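Transcriptional regulator URE2 (Saccharomyces cerevisiae, PDB 1HQO) represses nitrogen catabolite genes by holding GATA-type transcriptional activators in the cytoplasm, and has glutathione-dependent peroxidase activity. Local coordinates at residues A[19-24]-A[69-74]; A[32-37]-A[252-257]; A[169-174]-A[201-206]; A[36-41]-A[103-108]. One frame throughout, in Å; residues are numbered along the deposited sequence.

Interaction 1. Residues A[19-24]-A[69-74]; sequences TLFSHR and VPALID
Strands 18-22 and 71-74 are antiparallel partners at the centre of the thioredoxin-fold sheet in the GST-like N-terminal domain, and the cis-proline turn characteristic of that fold leads into the second strand. Thr19 and Ile73 form a hydrogen-bonded pair, with Ile73 N to Thr19 O at 3.0 Å and nearly straight (174°). Phe21 and Ala71 form the next such pair, joined by Phe21 N to Ala71 O at 2.8 Å. Leu20 and Leu72 make the non-hydrogen-bonded pair between them, and their side chains leave by the face covered by helices 27-39 and 85-100. There CG of Leu20, anti to the backbone N (chi1 170°), carries CD1 alongside Pro70, 3.9 Å from its CB, with the two side chains running in the same direction; Leu72 CD1 reaches Leu20 CB. Thr19, Phe21, Ala71 and Ile73 share the other face, where the Phe21 ring also meets Phe60. The peptide bond before Pro70 is cis, and the ring lies close to Asn28, which binds glutathione, and to Ser85, which like Val69 is assigned to the same site. Beyond the last ladder bond, Ala71 N to Phe21 O, the same Phe21 O accepts a CA-H contact from Pro70 CA at 3.2 Å.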
# COMPACT_ATOMS: atom_id res chain seq x y z
N THR A 19 6.07 3.20 20.71
CA THR A 19 4.85 2.65 21.26
C THR A 19 4.07 2.18 20.06
O THR A 19 3.97 2.88 19.05
CB THR A 19 4.00 3.70 21.98
OG1 THR A 19 4.74 4.25 23.07
CG2 THR A 19 2.71 3.06 22.50
N LEU A 20 3.50 0.99 20.16
CA LEU A 20 2.75 0.44 19.05
C LEU A 20 1.30 0.27 19.44
O LEU A 20 0.99 -0.41 20.42
CB LEU A 20 3.33 -0.91 18.64
CG LEU A 20 2.52 -1.75 17.64
CD1 LEU A 20 2.39 -1.02 16.29
CD2 LEU A 20 3.22 -3.09 17.47
N PHE A 21 0.40 0.89 18.68
CA PHE A 21 -1.02 0.74 18.94
C PHE A 21 -1.52 -0.33 18.02
O PHE A 21 -1.64 -0.11 16.82
CB PHE A 21 -1.75 2.04 18.68
CG PHE A 21 -1.52 3.06 19.73
CD1 PHE A 21 -0.42 3.91 19.64
CD2 PHE A 21 -2.34 3.11 20.85
CE1 PHE A 21 -0.14 4.80 20.67
CE2 PHE A 21 -2.07 3.99 21.88
CZ PHE A 21 -0.97 4.84 21.80
N SER A 22 -1.80 -1.49 18.59
CA SER A 22 -2.27 -2.61 17.81
C SER A 22 -3.56 -3.19 18.36
O SER A 22 -4.25 -2.55 19.13
CB SER A 22 -1.18 -3.69 17.78
OG SER A 22 -1.64 -4.85 17.12
N HIS A 23 -3.88 -4.40 17.93
CA HIS A 23 -5.07 -5.10 18.38
C HIS A 23 -4.71 -6.59 18.42
O HIS A 23 -4.08 -7.11 17.51
CB HIS A 23 -6.21 -4.82 17.40
CG HIS A 23 -7.48 -5.52 17.77
ND1 HIS A 23 -7.65 -6.88 17.62
CD2 HIS A 23 -8.64 -5.05 18.31
CE1 HIS A 23 -8.85 -7.22 18.06
NE2 HIS A 23 -9.47 -6.13 18.48
N ARG A 24 -5.10 -7.27 19.49
CA ARG A 24 -4.78 -8.69 19.66
C ARG A 24 -5.00 -9.59 18.44
O ARG A 24 -4.33 -10.61 18.29
CB ARG A 24 -5.56 -9.27 20.86
CG ARG A 24 -5.15 -8.67 22.20
CD ARG A 24 -5.54 -9.55 23.38
NE ARG A 24 -4.68 -9.30 24.54
CZ ARG A 24 -4.59 -8.14 25.19
NH1 ARG A 24 -5.33 -7.11 24.79
NH2 ARG A 24 -3.76 -8.00 26.23
N VAL A 69 -5.88 0.29 13.19
CA VAL A 69 -4.62 -0.16 13.73
C VAL A 69 -3.81 -0.76 12.53
O VAL A 69 -4.40 -1.21 11.54
CB VAL A 69 -4.95 -1.19 14.83
CG1 VAL A 69 -3.80 -2.09 15.07
CG2 VAL A 69 -5.36 -0.46 16.09
N PRO A 70 -2.47 -0.76 12.60
CA PRO A 70 -1.62 -0.26 13.67
C PRO A 70 -1.23 1.19 13.51
O PRO A 70 -1.49 1.81 12.47
CB PRO A 70 -0.41 -1.17 13.59
CG PRO A 70 -0.27 -1.37 12.13
CD PRO A 70 -1.68 -1.57 11.65
N ALA A 71 -0.59 1.72 14.56
CA ALA A 71 -0.08 3.09 14.61
C ALA A 71 1.22 3.00 15.41
O ALA A 71 1.27 2.29 16.42
CB ALA A 71 -1.08 4.02 15.30
N LEU A 72 2.27 3.67 14.96
CA LEU A 72 3.52 3.61 15.69
C LEU A 72 4.03 5.01 15.98
O LEU A 72 4.14 5.85 15.08
CB LEU A 72 4.60 2.84 14.94
CG LEU A 72 5.91 2.58 15.72
CD1 LEU A 72 5.82 1.30 16.54
CD2 LEU A 72 7.07 2.48 14.75
N ILE A 73 4.37 5.21 17.25
CA ILE A 73 4.89 6.48 17.69
C ILE A 73 6.37 6.36 17.90
O ILE A 73 6.85 5.58 18.72
CB ILE A 73 4.23 6.91 18.97
CG1 ILE A 73 2.74 7.08 18.69
CG2 ILE A 73 4.86 8.19 19.46
CD1 ILE A 73 1.89 6.99 19.91
N ASP A 74 7.09 7.14 17.10
CA ASP A 74 8.52 7.17 17.15
C ASP A 74 8.91 8.28 18.10
O ASP A 74 9.13 9.41 17.67
CB ASP A 74 9.08 7.45 15.77
CG ASP A 74 10.57 7.48 15.77
OD1 ASP A 74 11.16 7.31 16.85
OD2 ASP A 74 11.15 7.66 14.69

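Interaction 2. Residues A[32-37]-A[252-257]; sequences VAIVLS and IKALRG
With CG1 of Ile34 anti to its carbonyl carbon (chi1 -74°) and the chain extended beyond it, CD1 is carried across to the C-terminal helix, where it meets CD2 of Leu255 at 3.9 Å. Leu255 holds CG in the same way, anti to its own carbonyl carbon (chi1 -65°), and the two branched side chains pass at a slant. Beside this pair the methyl of Ala254 points toward helix 27-39: CB lies 3.7 Å from Ile34 CA and 3.9 Å from Ile34 CG1. The methyl of Ala33 flanks it, CB to CB 4.2 Å. Such short side chains allow the axes of 32-37 and 252-256 to approach to 8.4 Å at 138°, an apolar helix-helix contact. The placing of the Lys253 chain beside Ser37 is doubtful, as the two are too close in the model; the Ser37 hydroxyl is hydrogen-bonded to Tyr43 OH. The contact joins the thioredoxin-like domain to the last helix of the all-helical C-terminal domain. Ile34 continues onto Leu215, Val218 and Pro219 of helix 212-221, Val35 turns to Leu89 and Leu92 of helix 85-100, and Tyr43 of strand 43-47 closes against Ala33 and Ala254.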
# COMPACT_ATOMS: atom_id res chain seq x y z
N VAL A 32 4.15 -5.17 12.22
CA VAL A 32 5.08 -4.12 12.62
C VAL A 32 5.93 -4.61 13.78
O VAL A 32 7.11 -4.31 13.86
CB VAL A 32 4.32 -2.87 13.06
CG1 VAL A 32 5.28 -1.82 13.55
CG2 VAL A 32 3.50 -2.34 11.93
N ALA A 33 5.30 -5.36 14.68
CA ALA A 33 5.96 -5.92 15.87
C ALA A 33 7.11 -6.80 15.47
O ALA A 33 8.21 -6.71 16.01
CB ALA A 33 4.97 -6.73 16.68
N ILE A 34 6.85 -7.69 14.52
CA ILE A 34 7.87 -8.58 14.03
C ILE A 34 9.08 -7.80 13.53
O ILE A 34 10.20 -8.12 13.86
CB ILE A 34 7.33 -9.43 12.88
CG1 ILE A 34 6.37 -10.49 13.42
CG2 ILE A 34 8.45 -10.04 12.12
CD1 ILE A 34 5.64 -11.25 12.34
N VAL A 35 8.84 -6.76 12.73
CA VAL A 35 9.93 -5.96 12.18
C VAL A 35 10.62 -5.15 13.25
O VAL A 35 11.81 -4.87 13.16
CB VAL A 35 9.43 -5.00 11.07
CG1 VAL A 35 10.56 -4.13 10.54
CG2 VAL A 35 8.88 -5.82 9.92
N LEU A 36 9.88 -4.76 14.27
CA LEU A 36 10.51 -4.02 15.33
C LEU A 36 11.50 -4.97 15.97
O LEU A 36 12.69 -4.71 15.97
CB LEU A 36 9.49 -3.51 16.34
CG LEU A 36 8.72 -2.24 15.95
CD1 LEU A 36 7.61 -1.96 16.93
CD2 LEU A 36 9.67 -1.05 15.88
N SER A 37 11.02 -6.11 16.46
CA SER A 37 11.89 -7.10 17.12
C SER A 37 13.08 -7.55 16.28
O SER A 37 14.18 -7.72 16.79
CB SER A 37 11.08 -8.34 17.54
OG SER A 37 10.18 -8.06 18.60
N ILE A 252 8.96 -15.06 16.61
CA ILE A 252 8.11 -15.77 17.54
C ILE A 252 7.68 -14.97 18.76
O ILE A 252 6.50 -14.98 19.13
CB ILE A 252 8.80 -17.06 17.97
CG1 ILE A 252 8.90 -17.99 16.75
CG2 ILE A 252 8.05 -17.70 19.12
CD1 ILE A 252 9.71 -19.24 16.97
N LYS A 253 8.63 -14.27 19.39
CA LYS A 253 8.30 -13.49 20.57
C LYS A 253 7.32 -12.39 20.22
O LYS A 253 6.38 -12.10 20.96
CB LYS A 253 9.57 -12.86 21.16
CG LYS A 253 10.06 -11.64 20.43
CD LYS A 253 11.22 -10.99 21.18
CE LYS A 253 11.54 -9.62 20.57
NZ LYS A 253 12.75 -8.98 21.16
N ALA A 254 7.55 -11.79 19.06
CA ALA A 254 6.69 -10.73 18.62
C ALA A 254 5.27 -11.27 18.54
O ALA A 254 4.33 -10.62 18.99
CB ALA A 254 7.14 -10.23 17.28
N LEU A 255 5.11 -12.47 18.00
CA LEU A 255 3.78 -13.08 17.86
C LEU A 255 3.18 -13.57 19.18
O LEU A 255 1.95 -13.70 19.28
CB LEU A 255 3.82 -14.24 16.87
CG LEU A 255 4.14 -13.93 15.40
CD1 LEU A 255 4.13 -15.20 14.59
CD2 LEU A 255 3.13 -12.98 14.84
N ARG A 256 4.04 -13.87 20.16
CA ARG A 256 3.61 -14.32 21.48
C ARG A 256 2.72 -13.24 21.96
O ARG A 256 1.68 -13.48 22.59
CB ARG A 256 4.79 -14.42 22.46
CG ARG A 256 5.67 -15.62 22.21
CD ARG A 256 4.83 -16.91 22.30
NE ARG A 256 5.46 -18.05 21.62
CZ ARG A 256 4.93 -19.27 21.54
NH1 ARG A 256 3.76 -19.53 22.10
NH2 ARG A 256 5.58 -20.23 20.88
N GLY A 257 3.16 -12.03 21.61
CA GLY A 257 2.44 -10.82 21.94
C GLY A 257 3.22 -9.97 22.93
O GLY A 257 4.32 -10.41 23.38

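Interaction 3. Residues A[169-174]-A[201-206]; sequences ERREAL and YPVWLV
Two successive arginines, Arg170 and Arg171, tie the C-terminal end of helix 146-172 in the all-helical C-terminal domain of the GST fold to the segment 201-206 that leads toward helix 212-221, each gripping it differently. The side chains of Arg171 and Tyr201 run antiparallel, one alongside the other. Their contact is cation-pi: CZ of Arg171 stands 5.0 Å from the Tyr201 ring centroid and only 11° off the ring normal, with NH1 over the centre of one face. The guanidinium is nevertheless not stacked flat, its plane being turned 52° from that of the ring. A bend in the arginine chain at chi3 (-77°) sets the group so that NH2 also donates to Tyr201 O, at 3.0 Å and nearly end-on to the carbonyl, while the bond from NH1 to the same oxygen is weak. One tyrosine thus meets the cation with both its ring and its carbonyl. Asp200 and Glu237 form salt bridges to NH2 and NE, which probably offset its charge together with that of nearby Lys240. At the other end of the ring, Tyr201 OH makes a weak bond to Arg171 O, and Leu174 lies by the ring edge, its exact position doubtful in the model. Val203 fits between the arginines, with CG1 facing Arg171 NH2 and CG2 against Arg170 CB at 3.4 Å. Arg170 then extends along the segment with both carbonyls, Trp204 O and Leu205 O, at the edge of its guanidinium. Its NE donates to Leu205 O at 3.0 Å, a nearly straight bond on the donor side that stays near the guanidinium plane but approaches from above the carbonyl plane.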
# COMPACT_ATOMS: atom_id res chain seq x y z
N GLU A 169 10.49 -19.83 -8.93
CA GLU A 169 11.52 -19.34 -9.83
C GLU A 169 12.85 -19.05 -9.13
O GLU A 169 13.90 -19.34 -9.69
CB GLU A 169 11.05 -18.08 -10.54
CG GLU A 169 9.78 -18.28 -11.34
CD GLU A 169 9.43 -17.08 -12.20
OE1 GLU A 169 9.62 -15.91 -11.76
OE2 GLU A 169 8.93 -17.32 -13.32
N ARG A 170 12.82 -18.50 -7.92
CA ARG A 170 14.06 -18.19 -7.20
C ARG A 170 14.77 -19.46 -6.71
O ARG A 170 15.97 -19.45 -6.46
CB ARG A 170 13.79 -17.24 -6.02
CG ARG A 170 13.59 -15.77 -6.44
CD ARG A 170 12.60 -14.98 -5.56
NE ARG A 170 12.15 -13.71 -6.17
CZ ARG A 170 11.49 -13.60 -7.33
NH1 ARG A 170 11.17 -14.68 -8.04
NH2 ARG A 170 11.14 -12.40 -7.79
N ARG A 171 14.01 -20.54 -6.57
CA ARG A 171 14.59 -21.80 -6.12
C ARG A 171 15.29 -22.43 -7.31
O ARG A 171 16.38 -22.97 -7.16
CB ARG A 171 13.51 -22.75 -5.56
CG ARG A 171 14.09 -23.97 -4.79
CD ARG A 171 13.06 -24.80 -4.01
NE ARG A 171 12.63 -24.18 -2.75
CZ ARG A 171 13.37 -24.12 -1.64
NH1 ARG A 171 14.57 -24.66 -1.62
NH2 ARG A 171 12.90 -23.53 -0.54
N GLU A 172 14.69 -22.36 -8.49
CA GLU A 172 15.31 -22.94 -9.69
C GLU A 172 16.53 -22.12 -10.15
O GLU A 172 17.55 -22.69 -10.51
CB GLU A 172 14.30 -23.03 -10.85
CG GLU A 172 13.07 -23.93 -10.60
CD GLU A 172 12.05 -23.93 -11.77
OE1 GLU A 172 11.57 -22.83 -12.16
OE2 GLU A 172 11.74 -25.03 -12.29
N ALA A 173 16.41 -20.80 -10.13
CA ALA A 173 17.51 -19.93 -10.54
C ALA A 173 18.71 -20.13 -9.61
O ALA A 173 19.81 -19.65 -9.89
CB ALA A 173 17.07 -18.48 -10.52
N LEU A 174 18.49 -20.84 -8.51
CA LEU A 174 19.55 -21.12 -7.54
C LEU A 174 20.08 -22.56 -7.64
O LEU A 174 21.17 -22.86 -7.14
CB LEU A 174 19.05 -20.87 -6.12
CG LEU A 174 18.70 -19.44 -5.70
CD1 LEU A 174 18.15 -19.48 -4.29
CD2 LEU A 174 19.92 -18.55 -5.77
N TYR A 201 16.72 -25.00 1.55
CA TYR A 201 17.33 -23.77 2.04
C TYR A 201 16.28 -22.64 1.88
O TYR A 201 15.37 -22.72 1.03
CB TYR A 201 18.63 -23.47 1.26
CG TYR A 201 18.49 -23.55 -0.24
CD1 TYR A 201 18.11 -22.43 -0.99
CD2 TYR A 201 18.68 -24.76 -0.91
CE1 TYR A 201 17.92 -22.51 -2.37
CE2 TYR A 201 18.49 -24.85 -2.30
CZ TYR A 201 18.12 -23.73 -3.01
OH TYR A 201 17.94 -23.82 -4.37
N PRO A 202 16.37 -21.58 2.72
CA PRO A 202 15.39 -20.50 2.59
C PRO A 202 15.58 -19.73 1.29
O PRO A 202 16.70 -19.41 0.88
CB PRO A 202 15.67 -19.64 3.82
CG PRO A 202 17.12 -19.83 4.05
CD PRO A 202 17.29 -21.32 3.84
N VAL A 203 14.47 -19.45 0.63
CA VAL A 203 14.53 -18.69 -0.59
C VAL A 203 13.72 -17.44 -0.25
O VAL A 203 12.72 -17.54 0.45
CB VAL A 203 13.92 -19.50 -1.75
CG1 VAL A 203 12.60 -20.09 -1.32
CG2 VAL A 203 13.73 -18.62 -2.95
N TRP A 204 14.16 -16.27 -0.71
CA TRP A 204 13.46 -15.04 -0.39
C TRP A 204 12.98 -14.32 -1.63
O TRP A 204 13.38 -14.67 -2.74
CB TRP A 204 14.36 -14.14 0.44
CG TRP A 204 14.86 -14.83 1.70
CD1 TRP A 204 16.16 -15.18 1.99
CD2 TRP A 204 14.07 -15.26 2.83
NE1 TRP A 204 16.21 -15.80 3.22
CE2 TRP A 204 14.95 -15.85 3.75
CE3 TRP A 204 12.70 -15.19 3.14
CZ2 TRP A 204 14.51 -16.38 4.98
CZ3 TRP A 204 12.26 -15.72 4.35
CH2 TRP A 204 13.17 -16.31 5.26
N LEU A 205 12.13 -13.32 -1.44
CA LEU A 205 11.57 -12.57 -2.56
C LEU A 205 12.50 -11.58 -3.24
O LEU A 205 12.38 -11.33 -4.44
CB LEU A 205 10.30 -11.84 -2.13
CG LEU A 205 9.09 -12.71 -1.81
CD1 LEU A 205 8.04 -11.85 -1.17
CD2 LEU A 205 8.58 -13.37 -3.09
N VAL A 206 13.41 -10.99 -2.48
CA VAL A 206 14.31 -10.01 -3.07
C VAL A 206 15.74 -10.11 -2.53
O VAL A 206 15.95 -10.28 -1.33
CB VAL A 206 13.78 -8.54 -2.86
CG1 VAL A 206 14.62 -7.58 -3.68
CG2 VAL A 206 12.31 -8.42 -3.27

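Interaction 4. Residues A[36-41]-A[103-108]; sequences LSELGF and PLLWSD
Leu39 and Leu105 meet through their methyl ends, CD2 of Leu39 lying 3.4 Å from CD1 of Leu105, tighter than ordinary van der Waals contact, with the two side chains meeting at an oblique angle. The same Leu39 CD2 also reaches CB of Leu104, at 4.1 Å, so one methyl serves both central residues of the turn. Glu38 adds the aliphatic part of its side chain: CB and CG lie against the Leu105 methyls, CB to CD1 at 3.9 Å, and the chain runs across the leucine at about a right angle. Its bend at chi2 (73°) directs the carboxylate elsewhere, to a salt bridge with Arg248, leaving its methylenes for the apolar contact. Farther out, the geometry of Leu105 is set by a type II beta turn from Pro103 to Trp106, in which Leu105 takes positive phi (58°) and presents its side chain to the helix. The turn is further fixed by backbone bonding of Leu105 with Ile212, and the Leu105 side chain packs on Ile212 and Leu215 of helix 212-221. On the other segment Gly40, also with positive phi, turns the chain away just after helix 27-39. The contact therefore sets the C-terminal end of the first helix of a thioredoxin-like domain against the connection from helix 85-100 to helix 110-139, the linker between the two domains of the GST fold.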
# COMPACT_ATOMS: atom_id res chain seq x y z
N LEU A 36 9.88 -4.76 14.27
CA LEU A 36 10.51 -4.02 15.33
C LEU A 36 11.50 -4.97 15.97
O LEU A 36 12.69 -4.71 15.97
CB LEU A 36 9.49 -3.51 16.34
CG LEU A 36 8.72 -2.24 15.95
CD1 LEU A 36 7.61 -1.96 16.93
CD2 LEU A 36 9.67 -1.05 15.88
N SER A 37 11.02 -6.11 16.46
CA SER A 37 11.89 -7.10 17.12
C SER A 37 13.08 -7.55 16.28
O SER A 37 14.18 -7.72 16.79
CB SER A 37 11.08 -8.34 17.54
OG SER A 37 10.18 -8.06 18.60
N GLU A 38 12.86 -7.73 14.99
CA GLU A 38 13.90 -8.19 14.08
C GLU A 38 14.94 -7.10 13.81
O GLU A 38 16.04 -7.38 13.33
CB GLU A 38 13.24 -8.64 12.78
CG GLU A 38 14.05 -9.63 11.96
CD GLU A 38 14.06 -11.02 12.58
OE1 GLU A 38 12.98 -11.61 12.76
OE2 GLU A 38 15.16 -11.52 12.90
N LEU A 39 14.59 -5.86 14.12
CA LEU A 39 15.49 -4.74 13.93
C LEU A 39 16.10 -4.33 15.28
O LEU A 39 16.97 -3.47 15.34
CB LEU A 39 14.75 -3.55 13.32
CG LEU A 39 14.46 -3.65 11.83
CD1 LEU A 39 13.98 -2.30 11.34
CD2 LEU A 39 15.71 -4.07 11.07
N GLY A 40 15.63 -4.93 16.36
CA GLY A 40 16.19 -4.60 17.65
C GLY A 40 15.46 -3.54 18.46
O GLY A 40 15.39 -3.64 19.68
N PHE A 41 14.92 -2.54 17.78
CA PHE A 41 14.20 -1.44 18.43
C PHE A 41 13.38 -1.87 19.63
O PHE A 41 12.72 -2.90 19.60
CB PHE A 41 13.28 -0.76 17.42
CG PHE A 41 14.01 -0.12 16.28
CD1 PHE A 41 13.42 -0.02 15.04
CD2 PHE A 41 15.31 0.37 16.45
CE1 PHE A 41 14.09 0.54 13.98
CE2 PHE A 41 15.99 0.94 15.39
CZ PHE A 41 15.38 1.02 14.15
N PRO A 103 21.78 -1.88 5.92
CA PRO A 103 20.41 -2.07 5.41
C PRO A 103 19.78 -3.43 5.70
O PRO A 103 19.55 -4.24 4.78
CB PRO A 103 20.56 -1.80 3.91
CG PRO A 103 21.87 -2.44 3.62
CD PRO A 103 22.73 -1.95 4.79
N LEU A 104 19.48 -3.68 6.97
CA LEU A 104 18.91 -4.94 7.39
C LEU A 104 17.44 -5.02 6.99
O LEU A 104 16.71 -4.04 7.11
CB LEU A 104 19.07 -5.09 8.91
CG LEU A 104 18.92 -6.48 9.53
CD1 LEU A 104 19.72 -7.49 8.72
CD2 LEU A 104 19.36 -6.43 11.00
N LEU A 105 17.03 -6.20 6.50
CA LEU A 105 15.65 -6.42 6.08
C LEU A 105 15.30 -5.41 5.00
O LEU A 105 14.13 -5.20 4.66
CB LEU A 105 14.69 -6.21 7.25
CG LEU A 105 14.87 -7.04 8.51
CD1 LEU A 105 13.93 -6.50 9.57
CD2 LEU A 105 14.57 -8.51 8.24
N TRP A 106 16.34 -4.78 4.45
CA TRP A 106 16.17 -3.74 3.45
C TRP A 106 17.27 -3.92 2.37
O TRP A 106 17.79 -5.01 2.18
CB TRP A 106 16.28 -2.40 4.20
CG TRP A 106 15.97 -1.12 3.47
CD1 TRP A 106 16.62 0.09 3.65
CD2 TRP A 106 14.93 -0.87 2.51
NE1 TRP A 106 16.04 1.05 2.86
CE2 TRP A 106 15.01 0.49 2.15
CE3 TRP A 106 13.94 -1.67 1.91
CZ2 TRP A 106 14.13 1.07 1.23
CZ3 TRP A 106 13.06 -1.08 1.00
CH2 TRP A 106 13.17 0.27 0.66
N SER A 107 17.60 -2.85 1.66
CA SER A 107 18.65 -2.94 0.66
C SER A 107 19.23 -1.57 0.45
O SER A 107 18.56 -0.57 0.68
CB SER A 107 18.10 -3.46 -0.66
OG SER A 107 19.11 -3.48 -1.66
N ASP A 108 20.50 -1.52 0.03
CA ASP A 108 21.18 -0.24 -0.24
C ASP A 108 20.97 0.12 -1.72
O ASP A 108 21.07 1.29 -2.11
CB ASP A 108 22.69 -0.35 0.03
CG ASP A 108 23.42 -1.25 -0.99
OD1 ASP A 108 23.49 -2.49 -0.78
OD2 ASP A 108 23.92 -0.73 -2.02

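How the interactions relate
Interactions 1 and 2 are buried, whereas 3 and 4 are only partly so. Helix 27-39 ties three of them together: it packs on the sheet of interaction 1, where Leu72 CD1 and Leu36 CD1 come within 3.7 Å, and supplies one side of interactions 2 and 4, which share Leu36 and Ser37. Both of these cross from the N-terminal domain, to the last helix and to the interdomain linker respectively, and both are apolar. Interaction 1 relies instead on strand hydrogen bonds inside one domain. Interaction 3, within the C-terminal domain and centred about 32 Å from the centre of interaction 1, uses arginine-carbonyl and cation-pi chemistry at a more exposed place.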